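Local atomic coordinates of spermidine synthase (Corynebacterium glutamicum ATCC 13032, PDB entry 3GJY), a protein that probably transfers the aminopropyl group of decarboxylated S-adenosylmethionine to putrescine to make spermidine, a step of polyamine biosynthesis. Residues G29-I34 with V119-E124; E35-S40 with L47-G52; S40-G45 with H57-Q62; E67-R72 with G267-Q272. All blocks are in the same frame, centred on the assembly; numbering follows the deposited sequence. Where two conformers were deposited one is given.

Contact 1. Residues G29-I34 with V119-E124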
loop_
_atom_site.group_PDB
_atom_site.type_symbol
_atom_site.label_atom_id
_atom_site.label_comp_id
_atom_site.label_asym_id
_atom_site.label_seq_id
_atom_site.Cartn_x
_atom_site.Cartn_y
_atom_site.Cartn_z
ATOM N N GLY A 29 -14.329 -8.631 -14.790
ATOM C CA GLY A 29 -12.946 -8.983 -14.572
ATOM C C GLY A 29 -12.795 -10.479 -14.425
ATOM O O GLY A 29 -13.782 -11.254 -14.413
ATOM N N GLU A 30 -11.562 -10.907 -14.236
ATOM C CA GLU A 30 -11.314 -12.310 -14.019
ATOM C C GLU A 30 -11.748 -12.740 -12.612
ATOM O O GLU A 30 -12.217 -13.874 -12.431
ATOM C CB GLU A 30 -9.828 -12.581 -14.228
ATOM C CG GLU A 30 -9.469 -14.015 -14.168
ATOM C CD GLU A 30 -7.964 -14.269 -14.364
ATOM O OE1 GLU A 30 -7.127 -13.316 -14.297
ATOM O OE2 GLU A 30 -7.622 -15.449 -14.572
ATOM N N TYR A 31 -11.589 -11.841 -11.633
ATOM C CA TYR A 31 -11.891 -12.113 -10.216
ATOM C C TYR A 31 -12.897 -11.123 -9.629
ATOM O O TYR A 31 -13.318 -11.280 -8.479
ATOM C CB TYR A 31 -10.636 -12.045 -9.353
ATOM C CG TYR A 31 -9.716 -13.226 -9.504
ATOM C CD1 TYR A 31 -9.829 -14.333 -8.655
ATOM C CD2 TYR A 31 -8.721 -13.239 -10.491
ATOM C CE1 TYR A 31 -8.969 -15.418 -8.781
ATOM C CE2 TYR A 31 -7.870 -14.308 -10.636
ATOM C CZ TYR A 31 -8.006 -15.400 -9.766
ATOM O OH TYR A 31 -7.162 -16.458 -9.874
ATOM N N SER A 32 -13.306 -10.116 -10.393
ATOM C CA SER A 32 -14.173 -9.072 -9.843
ATOM C C SER A 32 -14.983 -8.411 -10.915
ATOM O O SER A 32 -14.574 -8.400 -12.081
ATOM C CB SER A 32 -13.352 -7.974 -9.173
ATOM O OG SER A 32 -12.731 -7.165 -10.153
ATOM N N VAL A 33 -16.124 -7.842 -10.528
ATOM C CA VAL A 33 -16.831 -6.929 -11.437
ATOM C C VAL A 33 -16.258 -5.536 -11.247
ATOM O O VAL A 33 -16.094 -5.058 -10.113
ATOM C CB VAL A 33 -18.371 -6.943 -11.295
ATOM C CG1 VAL A 33 -18.907 -8.359 -11.477
ATOM C CG2 VAL A 33 -18.850 -6.354 -9.970
ATOM N N ILE A 34 -15.923 -4.895 -12.353
ATOM C CA ILE A 34 -15.251 -3.592 -12.323
ATOM C C ILE A 34 -16.214 -2.524 -12.854
ATOM O O ILE A 34 -16.695 -2.661 -13.980
ATOM C CB ILE A 34 -13.990 -3.625 -13.216
ATOM C CG1 ILE A 34 -13.040 -4.748 -12.777
ATOM C CG2 ILE A 34 -13.275 -2.273 -13.174
ATOM C CD1 ILE A 34 -12.139 -5.256 -13.901
ATOM N N VAL A 119 2.030 -6.083 -9.020
ATOM C CA VAL A 119 1.618 -7.481 -9.107
ATOM C C VAL A 119 0.119 -7.511 -8.880
ATOM O O VAL A 119 -0.379 -7.215 -7.764
ATOM C CB VAL A 119 2.328 -8.381 -8.079
ATOM C CG1 VAL A 119 1.872 -9.856 -8.261
ATOM C CG2 VAL A 119 3.849 -8.213 -8.173
ATOM N N GLU A 120 -0.606 -7.814 -9.955
ATOM C CA GLU A 120 -2.080 -7.763 -9.939
ATOM C C GLU A 120 -2.628 -9.154 -10.260
ATOM O O GLU A 120 -2.246 -9.756 -11.274
ATOM C CB GLU A 120 -2.543 -6.744 -11.003
ATOM C CG GLU A 120 -4.047 -6.814 -11.311
ATOM C CD GLU A 120 -4.883 -6.680 -10.044
ATOM O OE1 GLU A 120 -4.539 -5.861 -9.154
ATOM O OE2 GLU A 120 -5.881 -7.390 -9.927
ATOM N N LEU A 121 -3.588 -9.609 -9.457
ATOM C CA LEU A 121 -4.224 -10.913 -9.628
ATOM C C LEU A 121 -5.063 -11.040 -10.924
ATOM O O LEU A 121 -5.075 -12.094 -11.584
ATOM C CB LEU A 121 -5.112 -11.152 -8.396
ATOM C CG LEU A 121 -5.887 -12.470 -8.351
ATOM C CD1 LEU A 121 -4.931 -13.662 -8.227
ATOM C CD2 LEU A 121 -6.934 -12.417 -7.232
ATOM N N ASP A 122 -5.744 -9.963 -11.270
ATOM C CA ASP A 122 -6.841 -9.981 -12.220
ATOM C C ASP A 122 -6.347 -9.509 -13.589
ATOM O O ASP A 122 -6.035 -8.328 -13.764
ATOM C CB ASP A 122 -7.986 -9.120 -11.668
ATOM C CG ASP A 122 -9.268 -9.260 -12.466
ATOM O OD1 ASP A 122 -9.206 -9.301 -13.721
ATOM O OD2 ASP A 122 -10.342 -9.311 -11.821
ATOM N N ALA A 123 -6.270 -10.446 -14.551
ATOM C CA ALA A 123 -5.738 -10.114 -15.882
ATOM C C ALA A 123 -6.529 -8.981 -16.570
ATOM O O ALA A 123 -5.953 -8.140 -17.277
ATOM C CB ALA A 123 -5.731 -11.381 -16.777
ATOM N N GLU A 124 -7.841 -8.930 -16.321
ATOM C CA GLU A 124 -8.681 -7.941 -16.953
ATOM C C GLU A 124 -8.496 -6.570 -16.306
ATOM O O GLU A 124 -8.447 -5.551 -17.000
ATOM C CB GLU A 124 -10.165 -8.375 -16.934
ATOM C CG GLU A 124 -11.113 -7.352 -17.605
ATOM C CD GLU A 124 -10.911 -7.199 -19.116
ATOM O OE1 GLU A 124 -10.021 -7.845 -19.727
ATOM O OE2 GLU A 124 -11.678 -6.391 -19.680
HETATM O O HOH W 1 -10.159 -8.618 -9.128
#

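Contact 2. Residues E35-S40 with L47-G52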
loop_
_atom_site.group_PDB
_atom_site.type_symbol
_atom_site.label_atom_id
_atom_site.label_comp_id
_atom_site.label_asym_id
_atom_site.label_seq_id
_atom_site.Cartn_x
_atom_site.Cartn_y
_atom_site.Cartn_z
ATOM N N GLU A 35 -16.462 -1.478 -12.069
ATOM C CA GLU A 35 -17.348 -0.399 -12.518
ATOM C C GLU A 35 -16.578 0.896 -12.656
ATOM O O GLU A 35 -15.827 1.283 -11.768
ATOM C CB GLU A 35 -18.537 -0.208 -11.577
ATOM C CG GLU A 35 -19.566 0.773 -12.101
ATOM C CD GLU A 35 -20.557 0.109 -13.001
ATOM O OE1 GLU A 35 -20.592 -1.142 -12.983
ATOM O OE2 GLU A 35 -21.301 0.831 -13.703
ATOM N N LEU A 36 -16.754 1.548 -13.812
ATOM C CA LEU A 36 -16.116 2.836 -14.063
ATOM C C LEU A 36 -17.192 3.894 -14.115
ATOM O O LEU A 36 -18.139 3.771 -14.897
ATOM C CB LEU A 36 -15.353 2.798 -15.390
ATOM C CG LEU A 36 -14.366 1.627 -15.579
ATOM C CD1 LEU A 36 -13.653 1.763 -16.903
ATOM C CD2 LEU A 36 -13.337 1.483 -14.417
ATOM N N GLU A 37 -17.041 4.935 -13.285
ATOM C CA GLU A 37 -18.014 6.035 -13.244
ATOM C C GLU A 37 -17.297 7.379 -13.442
ATOM O O GLU A 37 -16.304 7.671 -12.768
ATOM C CB GLU A 37 -18.751 6.020 -11.901
ATOM C CG GLU A 37 -19.652 4.842 -11.666
ATOM C CD GLU A 37 -20.171 4.811 -10.241
ATOM O OE1 GLU A 37 -19.484 4.258 -9.372
ATOM O OE2 GLU A 37 -21.284 5.347 -9.979
ATOM N N ALA A 38 -17.810 8.201 -14.349
ATOM C CA ALA A 38 -17.239 9.527 -14.605
ATOM C C ALA A 38 -17.719 10.481 -13.531
ATOM O O ALA A 38 -18.909 10.501 -13.198
ATOM C CB ALA A 38 -17.692 10.033 -15.984
ATOM N N ASP A 39 -16.809 11.268 -12.974
ATOM C CA ASP A 39 -17.197 12.337 -12.045
ATOM C C ASP A 39 -18.117 13.350 -12.726
ATOM O O ASP A 39 -17.810 13.841 -13.810
ATOM C CB ASP A 39 -15.970 13.131 -11.585
ATOM C CG ASP A 39 -15.041 12.373 -10.650
ATOM O OD1 ASP A 39 -15.310 11.247 -10.183
ATOM O OD2 ASP A 39 -13.985 12.967 -10.396
ATOM N N SER A 40 -19.192 13.715 -12.049
ATOM C CA SER A 40 -20.105 14.755 -12.574
ATOM C C SER A 40 -19.441 16.125 -12.660
ATOM O O SER A 40 -19.705 16.906 -13.569
ATOM C CB SER A 40 -21.377 14.815 -11.739
ATOM O OG SER A 40 -22.124 13.648 -12.010
ATOM N N LEU A 47 -13.997 7.274 -11.167
ATOM C CA LEU A 47 -14.042 6.391 -10.009
ATOM C C LEU A 47 -14.038 4.951 -10.498
ATOM O O LEU A 47 -14.818 4.612 -11.401
ATOM C CB LEU A 47 -15.299 6.655 -9.149
ATOM C CG LEU A 47 -15.353 5.841 -7.843
ATOM C CD1 LEU A 47 -14.278 6.196 -6.793
ATOM C CD2 LEU A 47 -16.742 5.903 -7.180
ATOM N N ILE A 48 -13.145 4.133 -9.928
ATOM C CA ILE A 48 -13.036 2.727 -10.281
ATOM C C ILE A 48 -13.457 1.942 -9.052
ATOM O O ILE A 48 -12.868 2.129 -7.985
ATOM C CB ILE A 48 -11.584 2.360 -10.663
ATOM C CG1 ILE A 48 -11.146 3.181 -11.890
ATOM C CG2 ILE A 48 -11.455 0.840 -10.940
ATOM C CD1 ILE A 48 -9.902 3.944 -11.759
ATOM N N SER A 49 -14.496 1.102 -9.202
ATOM C CA SER A 49 -14.986 0.230 -8.124
ATOM C C SER A 49 -14.779 -1.218 -8.501
ATOM O O SER A 49 -14.794 -1.580 -9.687
ATOM C CB SER A 49 -16.474 0.436 -7.840
ATOM O OG SER A 49 -16.677 1.783 -7.463
ATOM N N ILE A 50 -14.555 -2.025 -7.481
ATOM C CA ILE A 50 -14.261 -3.451 -7.646
ATOM C C ILE A 50 -15.193 -4.207 -6.704
ATOM O O ILE A 50 -15.195 -3.973 -5.475
ATOM C CB ILE A 50 -12.771 -3.711 -7.311
ATOM C CG1 ILE A 50 -11.853 -2.935 -8.269
ATOM C CG2 ILE A 50 -12.458 -5.156 -7.472
ATOM C CD1 ILE A 50 -10.384 -2.918 -7.898
ATOM N N ASN A 51 -16.015 -5.083 -7.272
ATOM C CA ASN A 51 -17.041 -5.778 -6.500
ATOM C C ASN A 51 -17.892 -4.818 -5.664
ATOM O O ASN A 51 -18.240 -5.124 -4.511
ATOM C CB ASN A 51 -16.410 -6.883 -5.635
ATOM C CG ASN A 51 -15.706 -7.891 -6.469
ATOM O OD1 ASN A 51 -16.190 -8.244 -7.547
ATOM N ND2 ASN A 51 -14.527 -8.298 -6.031
ATOM N N GLY A 52 -18.212 -3.663 -6.250
ATOM C CA GLY A 52 -19.073 -2.693 -5.590
ATOM C C GLY A 52 -18.393 -1.799 -4.578
ATOM O O GLY A 52 -19.067 -0.953 -3.974
HETATM O O HOH W 2 -17.070 3.186 -9.752
#

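Contact 3. Residues S40-G45 with H57-Q62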
loop_
_atom_site.group_PDB
_atom_site.type_symbol
_atom_site.label_atom_id
_atom_site.label_comp_id
_atom_site.label_asym_id
_atom_site.label_seq_id
_atom_site.Cartn_x
_atom_site.Cartn_y
_atom_site.Cartn_z
ATOM N N SER A 40 -19.192 13.715 -12.049
ATOM C CA SER A 40 -20.105 14.755 -12.574
ATOM C C SER A 40 -19.441 16.125 -12.660
ATOM O O SER A 40 -19.705 16.906 -13.569
ATOM C CB SER A 40 -21.377 14.815 -11.739
ATOM O OG SER A 40 -22.124 13.648 -12.010
ATOM N N TYR A 41 -18.558 16.388 -11.702
ATOM C CA TYR A 41 -17.984 17.738 -11.562
ATOM C C TYR A 41 -16.544 17.922 -12.029
ATOM O O TYR A 41 -16.130 19.032 -12.303
ATOM C CB TYR A 41 -18.106 18.174 -10.110
ATOM C CG TYR A 41 -19.515 18.468 -9.652
ATOM C CD1 TYR A 41 -20.223 19.533 -10.205
ATOM C CD2 TYR A 41 -20.120 17.702 -8.650
ATOM C CE1 TYR A 41 -21.521 19.861 -9.735
ATOM C CE2 TYR A 41 -21.394 18.007 -8.173
ATOM C CZ TYR A 41 -22.100 19.083 -8.736
ATOM O OH TYR A 41 -23.371 19.396 -8.262
ATOM N N THR A 42 -15.767 16.846 -12.103
ATOM C CA THR A 42 -14.355 16.932 -12.477
ATOM C C THR A 42 -14.182 16.481 -13.897
ATOM O O THR A 42 -14.538 15.344 -14.234
ATOM C CB THR A 42 -13.516 16.029 -11.579
ATOM O OG1 THR A 42 -13.717 16.410 -10.220
ATOM C CG2 THR A 42 -12.030 16.105 -11.907
ATOM N N THR A 43 -13.627 17.363 -14.728
ATOM C CA THR A 43 -13.262 16.994 -16.102
ATOM C C THR A 43 -12.263 15.842 -16.036
ATOM O O THR A 43 -11.249 15.930 -15.337
ATOM C CB THR A 43 -12.668 18.215 -16.867
ATOM O OG1 THR A 43 -13.644 19.279 -16.864
ATOM C CG2 THR A 43 -12.323 17.866 -18.280
ATOM N N ASP A 44 -12.585 14.765 -16.748
ATOM C CA ASP A 44 -11.679 13.607 -16.822
ATOM C C ASP A 44 -11.418 12.924 -15.461
ATOM O O ASP A 44 -10.387 12.263 -15.280
ATOM C CB ASP A 44 -10.350 13.968 -17.515
ATOM C CG ASP A 44 -10.518 14.320 -18.989
ATOM O OD1 ASP A 44 -11.394 13.730 -19.654
ATOM O OD2 ASP A 44 -9.760 15.194 -19.473
ATOM N N GLY A 45 -12.341 13.068 -14.520
ATOM C CA GLY A 45 -12.280 12.348 -13.259
ATOM C C GLY A 45 -13.040 11.030 -13.340
ATOM O O GLY A 45 -14.146 10.977 -13.895
ATOM N N HIS A 57 -9.466 6.401 -7.599
ATOM C CA HIS A 57 -9.983 7.562 -8.293
ATOM C C HIS A 57 -8.835 8.243 -8.984
ATOM O O HIS A 57 -7.770 8.394 -8.376
ATOM C CB HIS A 57 -10.697 8.508 -7.321
ATOM C CG HIS A 57 -11.273 9.690 -8.007
ATOM N ND1 HIS A 57 -10.508 10.792 -8.334
ATOM C CD2 HIS A 57 -12.510 9.923 -8.504
ATOM C CE1 HIS A 57 -11.253 11.646 -9.010
ATOM N NE2 HIS A 57 -12.471 11.153 -9.101
ATOM N N ILE A 58 -9.032 8.609 -10.254
ATOM C CA ILE A 58 -7.977 9.271 -11.027
ATOM C C ILE A 58 -8.540 10.483 -11.755
ATOM O O ILE A 58 -9.754 10.554 -12.040
ATOM C CB ILE A 58 -7.318 8.338 -12.041
ATOM C CG1 ILE A 58 -8.332 7.787 -13.056
ATOM C CG2 ILE A 58 -6.620 7.185 -11.300
ATOM C CD1 ILE A 58 -7.709 6.864 -14.133
ATOM N N VAL A 59 -7.664 11.442 -12.025
ATOM C CA VAL A 59 -7.981 12.513 -12.962
ATOM C C VAL A 59 -6.962 12.362 -14.081
ATOM O O VAL A 59 -5.740 12.419 -13.845
ATOM C CB VAL A 59 -7.858 13.887 -12.293
ATOM C CG1 VAL A 59 -8.107 14.981 -13.347
ATOM C CG2 VAL A 59 -8.834 14.029 -11.090
ATOM N N LEU A 60 -7.448 12.162 -15.298
ATOM C CA LEU A 60 -6.528 11.934 -16.422
ATOM C C LEU A 60 -5.604 13.151 -16.589
ATOM O O LEU A 60 -6.032 14.319 -16.472
ATOM C CB LEU A 60 -7.317 11.697 -17.721
ATOM C CG LEU A 60 -8.393 10.608 -17.663
ATOM C CD1 LEU A 60 -9.084 10.480 -19.043
ATOM C CD2 LEU A 60 -7.796 9.228 -17.256
ATOM N N GLY A 61 -4.328 12.884 -16.819
ATOM C CA GLY A 61 -3.343 13.941 -17.007
ATOM C C GLY A 61 -2.804 14.543 -15.717
ATOM O O GLY A 61 -1.898 15.393 -15.772
ATOM N N GLN A 62 -3.321 14.077 -14.567
ATOM C CA GLN A 62 -2.900 14.610 -13.262
ATOM C C GLN A 62 -2.550 13.464 -12.323
ATOM O O GLN A 62 -3.312 13.122 -11.391
ATOM C CB GLN A 62 -3.969 15.503 -12.635
ATOM C CG GLN A 62 -4.229 16.783 -13.390
ATOM C CD GLN A 62 -5.378 17.566 -12.807
ATOM O OE1 GLN A 62 -5.581 17.599 -11.590
ATOM N NE2 GLN A 62 -6.144 18.200 -13.678
#

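Contact 4. Residues E67-R72 with G267-Q272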
loop_
_atom_site.group_PDB
_atom_site.type_symbol
_atom_site.label_atom_id
_atom_site.label_comp_id
_atom_site.label_asym_id
_atom_site.label_seq_id
_atom_site.Cartn_x
_atom_site.Cartn_y
_atom_site.Cartn_z
ATOM N N GLU A 67 -7.622 10.921 -4.357
ATOM C CA GLU A 67 -8.840 11.185 -3.576
ATOM C C GLU A 67 -9.067 10.235 -2.419
ATOM O O GLU A 67 -9.772 10.553 -1.459
ATOM C CB GLU A 67 -10.088 11.331 -4.457
ATOM C CG GLU A 67 -10.079 12.709 -5.106
ATOM C CD GLU A 67 -11.296 13.029 -5.935
ATOM O OE1 GLU A 67 -12.374 12.417 -5.732
ATOM O OE2 GLU A 67 -11.147 13.926 -6.810
ATOM N N PHE A 68 -8.434 9.080 -2.482
ATOM C CA PHE A 68 -8.474 8.099 -1.417
ATOM C C PHE A 68 -7.512 8.504 -0.325
ATOM O O PHE A 68 -6.320 8.656 -0.580
ATOM C CB PHE A 68 -8.129 6.686 -1.943
ATOM C CG PHE A 68 -9.305 6.002 -2.581
ATOM C CD1 PHE A 68 -9.796 6.453 -3.797
ATOM C CD2 PHE A 68 -9.967 4.963 -1.925
ATOM C CE1 PHE A 68 -10.942 5.888 -4.358
ATOM C CE2 PHE A 68 -11.116 4.379 -2.490
ATOM C CZ PHE A 68 -11.578 4.830 -3.729
ATOM N N GLU A 69 -8.038 8.700 0.887
ATOM C CA GLU A 69 -7.207 9.187 1.993
ATOM C C GLU A 69 -6.007 8.302 2.255
ATOM O O GLU A 69 -4.888 8.782 2.417
ATOM C CB GLU A 69 -8.030 9.343 3.290
ATOM C CG GLU A 69 -9.245 10.299 3.129
ATOM C CD GLU A 69 -8.857 11.748 2.922
ATOM O OE1 GLU A 69 -7.747 12.147 3.320
ATOM O OE2 GLU A 69 -9.672 12.509 2.349
ATOM N N TYR A 70 -6.222 6.993 2.293
ATOM C CA TYR A 70 -5.099 6.126 2.650
ATOM C C TYR A 70 -3.994 6.205 1.598
ATOM O O TYR A 70 -2.837 5.974 1.920
ATOM C CB TYR A 70 -5.532 4.658 2.848
ATOM C CG TYR A 70 -5.677 3.859 1.563
ATOM C CD1 TYR A 70 -4.566 3.220 0.968
ATOM C CD2 TYR A 70 -6.925 3.688 0.964
ATOM C CE1 TYR A 70 -4.685 2.485 -0.204
ATOM C CE2 TYR A 70 -7.065 2.928 -0.200
ATOM C CZ TYR A 70 -5.943 2.351 -0.788
ATOM O OH TYR A 70 -6.072 1.600 -1.927
HETATM N N MSE A 71 -4.343 6.491 0.339
HETATM C CA MSE A 71 -3.297 6.665 -0.714
HETATM C C MSE A 71 -2.482 7.910 -0.463
HETATM O O MSE A 71 -1.249 7.897 -0.611
HETATM C CB MSE A 71 -3.938 6.726 -2.107
HETATM C CG MSE A 71 -4.568 5.435 -2.588
HETATM SE SE MSE A 71 -5.034 5.572 -4.450
HETATM C CE MSE A 71 -5.976 3.904 -4.571
ATOM N N ARG A 72 -3.169 8.975 -0.009
ATOM C CA ARG A 72 -2.448 10.182 0.390
ATOM C C ARG A 72 -1.489 9.878 1.548
ATOM O O ARG A 72 -0.368 10.444 1.598
ATOM C CB ARG A 72 -3.438 11.263 0.826
ATOM C CG ARG A 72 -4.355 11.685 -0.303
ATOM C CD ARG A 72 -5.411 12.663 0.206
ATOM N NE ARG A 72 -4.856 13.958 0.559
ATOM C CZ ARG A 72 -4.776 14.988 -0.286
ATOM N NH1 ARG A 72 -5.191 14.887 -1.551
ATOM N NH2 ARG A 72 -4.263 16.126 0.134
ATOM N N GLY A 267 -5.754 16.381 3.996
ATOM C CA GLY A 267 -6.807 15.577 3.345
ATOM C C GLY A 267 -8.189 15.825 3.934
ATOM O O GLY A 267 -8.339 16.664 4.811
ATOM N N GLY A 268 -9.178 15.055 3.505
ATOM C CA GLY A 268 -10.534 15.161 4.055
ATOM C C GLY A 268 -10.690 14.564 5.432
ATOM O O GLY A 268 -11.642 14.860 6.152
ATOM N N VAL A 269 -9.765 13.684 5.787
ATOM C CA VAL A 269 -9.747 13.079 7.105
ATOM C C VAL A 269 -8.373 13.372 7.688
ATOM O O VAL A 269 -7.373 12.880 7.179
ATOM C CB VAL A 269 -9.952 11.546 7.006
ATOM C CG1 VAL A 269 -9.693 10.872 8.364
ATOM C CG2 VAL A 269 -11.359 11.243 6.504
ATOM N N PRO A 270 -8.289 14.225 8.725
ATOM C CA PRO A 270 -6.955 14.531 9.254
ATOM C C PRO A 270 -6.360 13.308 9.935
ATOM O O PRO A 270 -7.010 12.661 10.732
ATOM C CB PRO A 270 -7.221 15.657 10.276
ATOM C CG PRO A 270 -8.643 15.479 10.643
ATOM C CD PRO A 270 -9.327 15.045 9.366
ATOM N N ALA A 271 -5.147 12.960 9.577
ATOM C CA ALA A 271 -4.552 11.739 10.133
ATOM C C ALA A 271 -3.398 12.049 11.057
ATOM O O ALA A 271 -2.978 13.200 11.155
ATOM C CB ALA A 271 -4.081 10.823 9.016
ATOM N N GLN A 272 -2.897 11.017 11.729
ATOM C CA GLN A 272 -1.833 11.158 12.733
ATOM C C GLN A 272 -0.674 10.215 12.371
ATOM O O GLN A 272 -0.896 9.053 12.025
ATOM C CB GLN A 272 -2.371 10.770 14.125
ATOM C CG GLN A 272 -3.465 11.743 14.621
ATOM C CD GLN A 272 -4.273 11.265 15.816
ATOM O OE1 GLN A 272 -4.155 10.122 16.277
ATOM N NE2 GLN A 272 -5.147 12.146 16.302
#

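Contact 1. Residues G29-I34 with V119-E124
Leu-121 lies across the face of the Tyr-31 ring, the two side chains crossing at about a right angle. Its CD2 sits over the middle of the ring, 3.6 Å from the centroid and 9° off the normal, a well-centred CH-pi contact, while Leu-121 CG lies over the same face, 3.5 Å from CE2. Tyr-31 CG stands anti to the carbonyl carbon (chi1 -74°), which starts the ring off on the side of Leu-121.

Beside this apolar pair, the carboxylate of Asp-122 is turned to the backbone of 29-34. Asp-122 OD1 accepts from Glu-30 N at 2.9 Å, on its syn side, and OD2 accepts from Tyr-31 N at 2.8 Å from well above the carboxylate plane. OD2 also accepts from a water, 2.8 Å away, that bonds to Ser-32 OG in the conformer given. The buried acid is gripped from several directions. OD1 in addition caps Glu-124 N at 3.0 Å and receives Leu-125 N.

Glu-30 reaches back with an extended chain, and its OE1 accepts from Ala-123 N at 3.0 Å, almost straight at 170°. Both carboxylates therefore receive amides of the first helical turn, where the helix end probably eases the closeness of two like charges.

Asp-122 is the N-cap of helix 123-132, which follows strand 115-120 in the Rossmann-like methyltransferase fold; here the cap also ties in the loop before strand 33-38.

Contact 2. Residues E35-S40 with L47-G52
The flat groups here are the peptide units of two antiparallel strands and the carboxylate of Glu-37, whose OE1 lies 3.9 Å from Leu-47 CD2. Four backbone hydrogen bonds join the strands: Glu-35 and Ser-49 exchange a pair, and so do Glu-37 and Leu-47. Leu-47 N to Glu-37 O, at 2.8 Å, is nearly straight (175°). Between these hydrogen-bonded pairs, Leu-36 and Ile-48 form a non-hydrogen-bonded pair, with Ile-48 CA 3.5 Å from Glu-35 O in a CA-H...O contact.

The two faces of the sheet differ. On one, Leu-36 and Ile-48 run side by side. Leu-36 CG stands anti to the carbonyl carbon (chi1 -52°), and its CD2 branch meets Ile-48 CG1 at 3.8 Å and Ile-48 CG2 at 4.0 Å. The other carries Glu-35, Glu-37, Leu-47 and Ser-49. There Glu-37 and Leu-47 point the same way, and a water lies 2.7 Å from both Glu-37 OE1 and Ser-49 OG. It is also near Glu-35 O, but more acceptors surround it than it has protons, so its bonding pattern is not fixed. In the conformer given, Glu-35 OE1 is hydrogen-bonded to Thr-26 OG1 of strand 25-28.

These strands, 33-38 and 45-50, form a hairpin in the middle of a four-stranded antiparallel sheet, flanked by 25-28 and 53-59. The face of Leu-36 and Ile-48 turns to the methyltransferase-like domain, where Leu-36 touches Trp-132 of helix 123-132 and Ile-48 touches Ala-100.

Contact 3. Residues S40-G45 with H57-Q62
Gly-45 and Val-59 form an antiparallel non-hydrogen-bonded pair at the end of the four-stranded sheet, just where two type II beta turns, Thr-42 to Gly-45 and Val-59 to Gln-62, lie against each other. The tight part begins at this junction. The alpha carbons of the pair stand only 4.3 Å apart, and Gly-45 CA comes within 3.3 Å of Ile-58 O in a CA-H...O contact. Val-59 CG2 meets the methyl CG2 of Thr-42 at 3.9 Å, the two side chains crossing at about a right angle; Thr-42 OG1 stands anti to the carbonyl carbon (chi1 -58°), which leaves CG2 anti to the backbone N and pointed at Val-59. The first turn is closed by Gly-45 N to Thr-42 O. Nearby, His-57 NE2 is hydrogen-bonded to Asp-39 OD2, while Val-59 O receives Arg-105 NH2 of helix 102-110.

The loose side is Thr-43, which offers little beyond its carbonyl O, 3.8 Å from Val-59 CG1. Asp-44, though exposed, packs closely: with positive phi (62°) at the third position of its turn, it lays CB across Leu-60 CB at 3.8 Å, and Leu-60 CG lies 3.5 Å from Asp-44 O. Leu-60 N donates to that same Asp-44 O at 2.9 Å, nearly straight at 166°.

Contact 4. Residues E67-R72 with G267-Q272
Glu-69 directs its CB toward the loop at Gly-267 to Val-269, and the chain bends at chi2 to lay its carboxylate against that loop. CG, anti to the carbonyl carbon, comes 4.1 Å from Val-269 CG2, with the two side chains running obliquely past one another. The bend (chi2 -68°) brings CD to 3.4 Å from Gly-268 N.

Both oxygens lie close to Gly-268 N: OE1 at 3.2 Å, and OE2 at 2.8 Å, where it accepts the hydrogen bond. OE2 is met on its syn side, 30° out of the carboxylate plane, and the bond is bent, with an N-H...O angle of 135°. OE1 also lies 3.6 Å from Gly-267 CA.

Glu-69 opens helix 69-85, directly after its N-cap Phe-68, so the nearby helix end may help to stabilise the negative charge. That helix leads from the N-terminal sheet into strand 92-96 of the Rossmann-like domain, and the loop at Gly-267 to Val-269 connects helix 255-264 to the edge strand 272-274 of the same domain's sheet. One turn further on, Arg-72 sets NE 3.8 Å from Gly-267 CA, while its NH1 bonds to Leu-66 O. Val-269 also touches Trp-73 of the same helix.

Contacts 1, 2 and 3 are partly buried and all reach the N-terminal antiparallel sheet, whereas contact 4 lies on the surface and joins a helix start to a loop of the methyltransferase-like domain. Contacts 1 and 2 share strand 33-38 and meet where Val-33 O lies 2.8 Å from Asn-51 N; contacts 2 and 3 share Ser-40 and join through Asp-39 and His-57. Their chemistry follows their place: regular backbone pairing within the hairpin of contact 2, a single backbone bond between turns in contact 3, and carboxylates receiving amides in contacts 1 and 4. Contact 1 bridges the domains with several bonds; contact 4, about 26 Å off between centres, has one bent bond.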